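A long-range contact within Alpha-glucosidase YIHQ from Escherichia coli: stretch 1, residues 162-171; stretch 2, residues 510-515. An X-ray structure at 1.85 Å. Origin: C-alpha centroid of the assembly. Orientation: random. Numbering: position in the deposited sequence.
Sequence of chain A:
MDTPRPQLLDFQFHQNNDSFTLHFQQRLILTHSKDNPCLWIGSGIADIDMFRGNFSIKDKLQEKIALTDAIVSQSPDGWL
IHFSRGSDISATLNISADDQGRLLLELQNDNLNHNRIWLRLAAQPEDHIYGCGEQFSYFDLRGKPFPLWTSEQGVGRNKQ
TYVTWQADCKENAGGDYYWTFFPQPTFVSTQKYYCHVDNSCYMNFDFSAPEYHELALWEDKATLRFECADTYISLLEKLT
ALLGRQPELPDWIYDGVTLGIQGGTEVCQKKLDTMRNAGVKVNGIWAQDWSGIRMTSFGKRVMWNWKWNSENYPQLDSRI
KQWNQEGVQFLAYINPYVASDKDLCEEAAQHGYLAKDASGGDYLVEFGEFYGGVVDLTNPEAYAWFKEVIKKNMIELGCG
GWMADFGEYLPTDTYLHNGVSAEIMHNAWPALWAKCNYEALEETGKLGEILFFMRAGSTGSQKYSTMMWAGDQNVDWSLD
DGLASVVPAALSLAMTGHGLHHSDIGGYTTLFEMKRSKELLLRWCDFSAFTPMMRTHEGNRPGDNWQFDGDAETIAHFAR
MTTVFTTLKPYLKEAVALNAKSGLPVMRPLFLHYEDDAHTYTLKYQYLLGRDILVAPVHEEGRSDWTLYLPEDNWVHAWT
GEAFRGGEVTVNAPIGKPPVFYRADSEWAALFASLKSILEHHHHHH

Stretch 1, residues 162-171: YVTWQADCKE
Stretch 2, residues 510-515: TLFEMK

The contact is a small, largely apolar packing of a tight turn against one side of a helix, centred on the Phe512 ring and supplemented by a single water bridge, with no direct hydrogen bond between the stretches. Stretch 1 is helical in its first part, with phi/psi near -63/-42 from Tyr162 to Ala167, psi relaxing to -27 at Asp168 and -24 at Cys169, and i to i+4 bonds such as Ala167 N to Val163 O, 2.9 Å; Lys170 (-118/97) and Glu171 (67/31) leave the helix. Stretch 2 forms a type I' turn from Leu511 to Met514, closed by Met514 N to Leu511 O at 2.8 Å, with Phe512 at 55/44 and Glu513 at 66/9. The closest CA atoms, those of Val163 and Phe512, lie 7.1 Å apart, and 335 Å² is buried in total.

Phe512 (chi1 m, chi2 -59°) points toward the helix. Gln166 (m, t, chi3 -78°) lays CB over its ring face, 3.9 Å from the centroid and 7° off the normal, a CH-pi contact. Van der Waals contacts bring the Ala167 methyl CB to 4.0 Å from Phe512 CE2 and the Lys170 (t, t, p, t) methylene CE to 4.0 Å from Phe512 CZ. Met514 (m, t, m) starts sideways but its end nears the helix, where its polarizable thioether SD packs by dispersion 3.9 Å from methyl CG2 of Val163 (t). The water donates to Gln166 OE1 (2.8 Å) and Phe512 O (2.5 Å), linking side chain to turn backbone.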

ATOM      1  N   TYR A 162      16.903  16.220  -8.137  1.00 25.79           N
ATOM      2  CA  TYR A 162      18.316  15.853  -8.012  1.00 24.82           C
ATOM      3  C   TYR A 162      18.564  14.543  -7.356  1.00 22.51           C
ATOM      4  O   TYR A 162      19.379  13.716  -7.809  1.00 23.70           O
ATOM      5  CB  TYR A 162      19.035  17.019  -7.302  1.00 26.89           C
ATOM      6  CG  TYR A 162      20.509  16.829  -7.090  1.00 27.73           C
ATOM      7  CD1 TYR A 162      21.349  16.532  -8.157  1.00 28.30           C
ATOM      8  CD2 TYR A 162      21.085  17.016  -5.820  1.00 32.53           C
ATOM      9  CE1 TYR A 162      22.693  16.353  -7.973  1.00 33.61           C
ATOM     10  CE2 TYR A 162      22.455  16.848  -5.635  1.00 33.63           C
ATOM     11  CZ  TYR A 162      23.241  16.528  -6.716  1.00 35.13           C
ATOM     12  OH  TYR A 162      24.577  16.316  -6.609  1.00 35.47           O
ATOM     13  N   VAL A 163      17.798  14.246  -6.319  1.00 23.72           N
ATOM     14  CA  VAL A 163      17.968  12.976  -5.622  1.00 23.76           C
ATOM     15  C   VAL A 163      17.643  11.789  -6.567  1.00 20.66           C
ATOM     16  O   VAL A 163      18.264  10.716  -6.523  1.00 21.63           O
ATOM     17  CB  VAL A 163      17.120  12.990  -4.329  1.00 29.28           C
ATOM     18  CG1 VAL A 163      16.954  11.616  -3.750  1.00 33.81           C
ATOM     19  CG2 VAL A 163      17.813  13.913  -3.287  1.00 32.33           C
ATOM     20  N   THR A 164      16.613  11.985  -7.364  1.00 18.30           N
ATOM     21  CA  THR A 164      16.211  10.909  -8.310  1.00 19.84           C
ATOM     22  C   THR A 164      17.385  10.602  -9.299  1.00 21.15           C
ATOM     23  O   THR A 164      17.712   9.401  -9.554  1.00 20.47           O
ATOM     24  CB  THR A 164      14.983  11.310  -9.089  1.00 19.05           C
ATOM     25  OG1 THR A 164      13.973  11.813  -8.166  1.00 20.55           O
ATOM     26  CG2 THR A 164      14.467  10.130  -9.923  1.00 22.36           C
ATOM     27  N   TRP A 165      17.989  11.645  -9.790  1.00 22.09           N
ATOM     28  CA  TRP A 165      19.111  11.524 -10.748  1.00 24.00           C
ATOM     29  C   TRP A 165      20.279  10.826 -10.090  1.00 25.30           C
ATOM     30  O   TRP A 165      20.889   9.879 -10.653  1.00 24.64           O
ATOM     31  CB  TRP A 165      19.509  12.889 -11.289  1.00 25.92           C
ATOM     32  CG  TRP A 165      20.781  12.786 -12.107  1.00 25.19           C
ATOM     33  CD1 TRP A 165      20.883  12.363 -13.384  1.00 28.73           C
ATOM     34  CD2 TRP A 165      22.109  13.093 -11.675  1.00 27.80           C
ATOM     35  NE1 TRP A 165      22.226  12.340 -13.774  1.00 30.54           N
ATOM     36  CE2 TRP A 165      22.988  12.784 -12.741  1.00 29.41           C
ATOM     37  CE3 TRP A 165      22.646  13.558 -10.483  1.00 25.69           C
ATOM     38  CZ2 TRP A 165      24.393  12.949 -12.639  1.00 28.95           C
ATOM     39  CZ3 TRP A 165      24.060  13.730 -10.385  1.00 27.43           C
ATOM     40  CH2 TRP A 165      24.901  13.405 -11.469  1.00 26.39           C
ATOM     41  N   GLN A 166      20.604  11.254  -8.870  1.00 23.86           N
ATOM     42  CA  GLN A 166      21.624  10.533  -8.091  1.00 24.19           C
ATOM     43  C   GLN A 166      21.372   9.032  -7.865  1.00 26.82           C
ATOM     44  O   GLN A 166      22.269   8.155  -8.085  1.00 25.49           O
ATOM     45  CB  GLN A 166      21.837  11.198  -6.723  1.00 25.12           C
ATOM     46  CG  GLN A 166      22.390  12.586  -6.782  1.00 26.38           C
ATOM     47  CD  GLN A 166      22.547  13.187  -5.395  1.00 27.29           C
ATOM     48  OE1 GLN A 166      21.580  13.634  -4.771  1.00 31.41           O
ATOM     49  NE2 GLN A 166      23.714  13.067  -4.862  1.00 25.69           N
ATOM     50  N   ALA A 167      20.131   8.693  -7.475  1.00 22.95           N
ATOM     51  CA  ALA A 167      19.779   7.301  -7.209  1.00 22.81           C
ATOM     52  C   ALA A 167      19.835   6.513  -8.534  1.00 22.11           C
ATOM     53  O   ALA A 167      20.173   5.362  -8.528  1.00 23.43           O
ATOM     54  CB  ALA A 167      18.372   7.243  -6.611  1.00 23.21           C
ATOM     55  N   ASP A 168      19.427   7.146  -9.623  1.00 23.71           N
ATOM     56  CA  ASP A 168      19.446   6.476 -10.964  1.00 26.05           C
ATOM     57  C   ASP A 168      20.876   6.202 -11.462  1.00 29.86           C
ATOM     58  O   ASP A 168      21.066   5.285 -12.229  1.00 36.12           O
ATOM     59  CB  ASP A 168      18.755   7.342 -12.024  1.00 23.87           C
ATOM     60  CG  ASP A 168      17.252   7.109 -12.111  1.00 24.67           C
ATOM     61  OD1 ASP A 168      16.786   6.133 -11.508  1.00 23.62           O
ATOM     62  OD2 ASP A 168      16.568   7.918 -12.827  1.00 25.30           O
ATOM     63  N   CYS A 169      21.860   6.988 -11.041  1.00 25.98           N
ATOM     64  CA  CYS A 169      23.232   6.705 -11.406  1.00 28.94           C
ATOM     65  C   CYS A 169      23.712   5.395 -10.811  1.00 35.31           C
ATOM     66  O   CYS A 169      24.550   4.789 -11.379  1.00 30.66           O
ATOM     67  CB  CYS A 169      24.136   7.860 -11.033  1.00 30.07           C
ATOM     68  SG  CYS A 169      23.821   9.302 -12.092  1.00 35.52           S
ATOM     69  N   LYS A 170      23.103   4.942  -9.728  1.00 38.50           N
ATOM     70  CA  LYS A 170      23.471   3.739  -8.980  1.00 43.30           C
ATOM     71  C   LYS A 170      22.237   2.792  -9.069  1.00 38.19           C
ATOM     72  O   LYS A 170      21.298   2.911  -8.367  1.00 42.93           O
ATOM     73  CB  LYS A 170      23.698   4.303  -7.575  1.00 50.37           C
ATOM     74  CG  LYS A 170      24.217   3.388  -6.501  1.00 62.60           C
ATOM     75  CD  LYS A 170      24.124   4.081  -5.125  1.00 69.46           C
ATOM     76  CE  LYS A 170      22.729   3.981  -4.501  1.00 79.03           C
ATOM     77  NZ  LYS A 170      22.705   3.957  -2.996  1.00 84.08           N
ATOM     78  N   GLU A 171      22.216   1.847  -9.963  1.00 43.58           N
ATOM     79  CA  GLU A 171      21.192   0.767  -9.898  1.00 43.19           C
ATOM     80  C   GLU A 171      19.755   1.166 -10.138  1.00 32.29           C
ATOM     81  O   GLU A 171      18.867   0.520  -9.654  1.00 29.02           O
ATOM     82  CB  GLU A 171      21.302  -0.040  -8.599  1.00 50.18           C
ATOM     83  CG  GLU A 171      22.642  -0.755  -8.481  1.00 60.75           C
ATOM     84  CD  GLU A 171      22.626  -2.243  -8.866  1.00 74.30           C
ATOM     85  OE1 GLU A 171      21.953  -2.677  -9.846  1.00 71.91           O
ATOM     86  OE2 GLU A 171      23.338  -2.987  -8.158  1.00 78.84           O
ATOM     87  N   THR A 510      17.700   7.906   3.954  1.00 22.03           N
ATOM     88  CA  THR A 510      18.678   8.831   4.412  1.00 21.98           C
ATOM     89  C   THR A 510      19.960   8.554   3.543  1.00 23.53           C
ATOM     90  O   THR A 510      20.799   7.758   3.906  1.00 24.47           O
ATOM     91  CB  THR A 510      18.951   8.563   5.886  1.00 20.77           C
ATOM     92  OG1 THR A 510      17.737   8.450   6.640  1.00 20.62           O
ATOM     93  CG2 THR A 510      19.802   9.638   6.467  1.00 22.46           C
ATOM     94  N   LEU A 511      20.059   9.186   2.412  1.00 24.93           N
ATOM     95  CA  LEU A 511      21.085   8.938   1.408  1.00 26.84           C
ATOM     96  C   LEU A 511      21.376  10.236   0.735  1.00 28.48           C
ATOM     97  O   LEU A 511      20.602  11.174   0.852  1.00 23.45           O
ATOM     98  CB  LEU A 511      20.541   8.002   0.338  1.00 24.38           C
ATOM     99  CG  LEU A 511      20.235   6.590   0.754  1.00 25.55           C
ATOM    100  CD1 LEU A 511      19.594   5.847  -0.449  1.00 27.98           C
ATOM    101  CD2 LEU A 511      21.423   5.799   1.318  1.00 25.67           C
ATOM    102  N   PHE A 512      22.541  10.316   0.073  1.00 26.26           N
ATOM    103  CA  PHE A 512      22.889  11.481  -0.749  1.00 28.48           C
ATOM    104  C   PHE A 512      22.811  12.764   0.032  1.00 31.06           C
ATOM    105  O   PHE A 512      22.264  13.760  -0.465  1.00 31.35           O
ATOM    106  CB  PHE A 512      21.994  11.551  -2.030  1.00 31.75           C
ATOM    107  CG  PHE A 512      21.956  10.283  -2.789  1.00 28.55           C
ATOM    108  CD1 PHE A 512      23.137   9.729  -3.290  1.00 30.57           C
ATOM    109  CD2 PHE A 512      20.770   9.610  -3.004  1.00 29.65           C
ATOM    110  CE1 PHE A 512      23.132   8.515  -3.972  1.00 32.12           C
ATOM    111  CE2 PHE A 512      20.766   8.394  -3.666  1.00 30.35           C
ATOM    112  CZ  PHE A 512      21.924   7.858  -4.186  1.00 29.31           C
ATOM    113  N   GLU A 513      23.317  12.784   1.259  1.00 31.50           N
ATOM    114  CA  GLU A 513      23.178  14.027   2.011  1.00 41.15           C
ATOM    115  C   GLU A 513      21.727  14.490   2.405  1.00 35.04           C
ATOM    116  O   GLU A 513      21.547  15.620   2.867  1.00 31.15           O
ATOM    117  CB  GLU A 513      23.899  15.202   1.289  1.00 45.32           C
ATOM    118  CG  GLU A 513      25.387  14.920   0.948  1.00 59.76           C
ATOM    119  CD  GLU A 513      26.177  14.204   2.066  1.00 69.18           C
ATOM    120  OE1 GLU A 513      26.140  14.626   3.252  1.00 72.60           O
ATOM    121  OE2 GLU A 513      26.865  13.197   1.761  1.00 90.68           O
ATOM    122  N   MET A 514      20.701  13.653   2.206  1.00 26.64           N
ATOM    123  CA  MET A 514      19.437  13.952   2.839  1.00 24.91           C
ATOM    124  C   MET A 514      19.609  13.561   4.304  1.00 21.98           C
ATOM    125  O   MET A 514      20.117  12.497   4.599  1.00 23.35           O
ATOM    126  CB  MET A 514      18.306  13.111   2.223  1.00 24.52           C
ATOM    127  CG  MET A 514      17.941  13.532   0.861  1.00 24.59           C
ATOM    128  SD  MET A 514      16.567  12.575   0.124  1.00 23.84           S
ATOM    129  CE  MET A 514      17.098  10.890   0.257  1.00 23.17           C
ATOM    130  N   LYS A 515      19.181  14.408   5.234  1.00 21.94           N
ATOM    131  CA  LYS A 515      19.176  14.086   6.661  1.00 24.10           C
ATOM    132  C   LYS A 515      17.908  14.702   7.262  1.00 20.07           C
ATOM    133  O   LYS A 515      17.518  15.814   6.926  1.00 21.58           O
ATOM    134  CB  LYS A 515      20.373  14.761   7.293  1.00 29.71           C
ATOM    135  CG  LYS A 515      21.756  14.399   6.697  1.00 33.59           C
ATOM    136  CD  LYS A 515      22.819  15.183   7.511  1.00 38.99           C
ATOM    137  CE  LYS A 515      24.215  14.612   7.388  1.00 48.27           C
ATOM    138  NZ  LYS A 515      24.469  14.097   6.035  1.00 50.18           N
TER
HETATM  139  O   HOH W   1      21.144  14.912  -2.319  1.00 44.35           O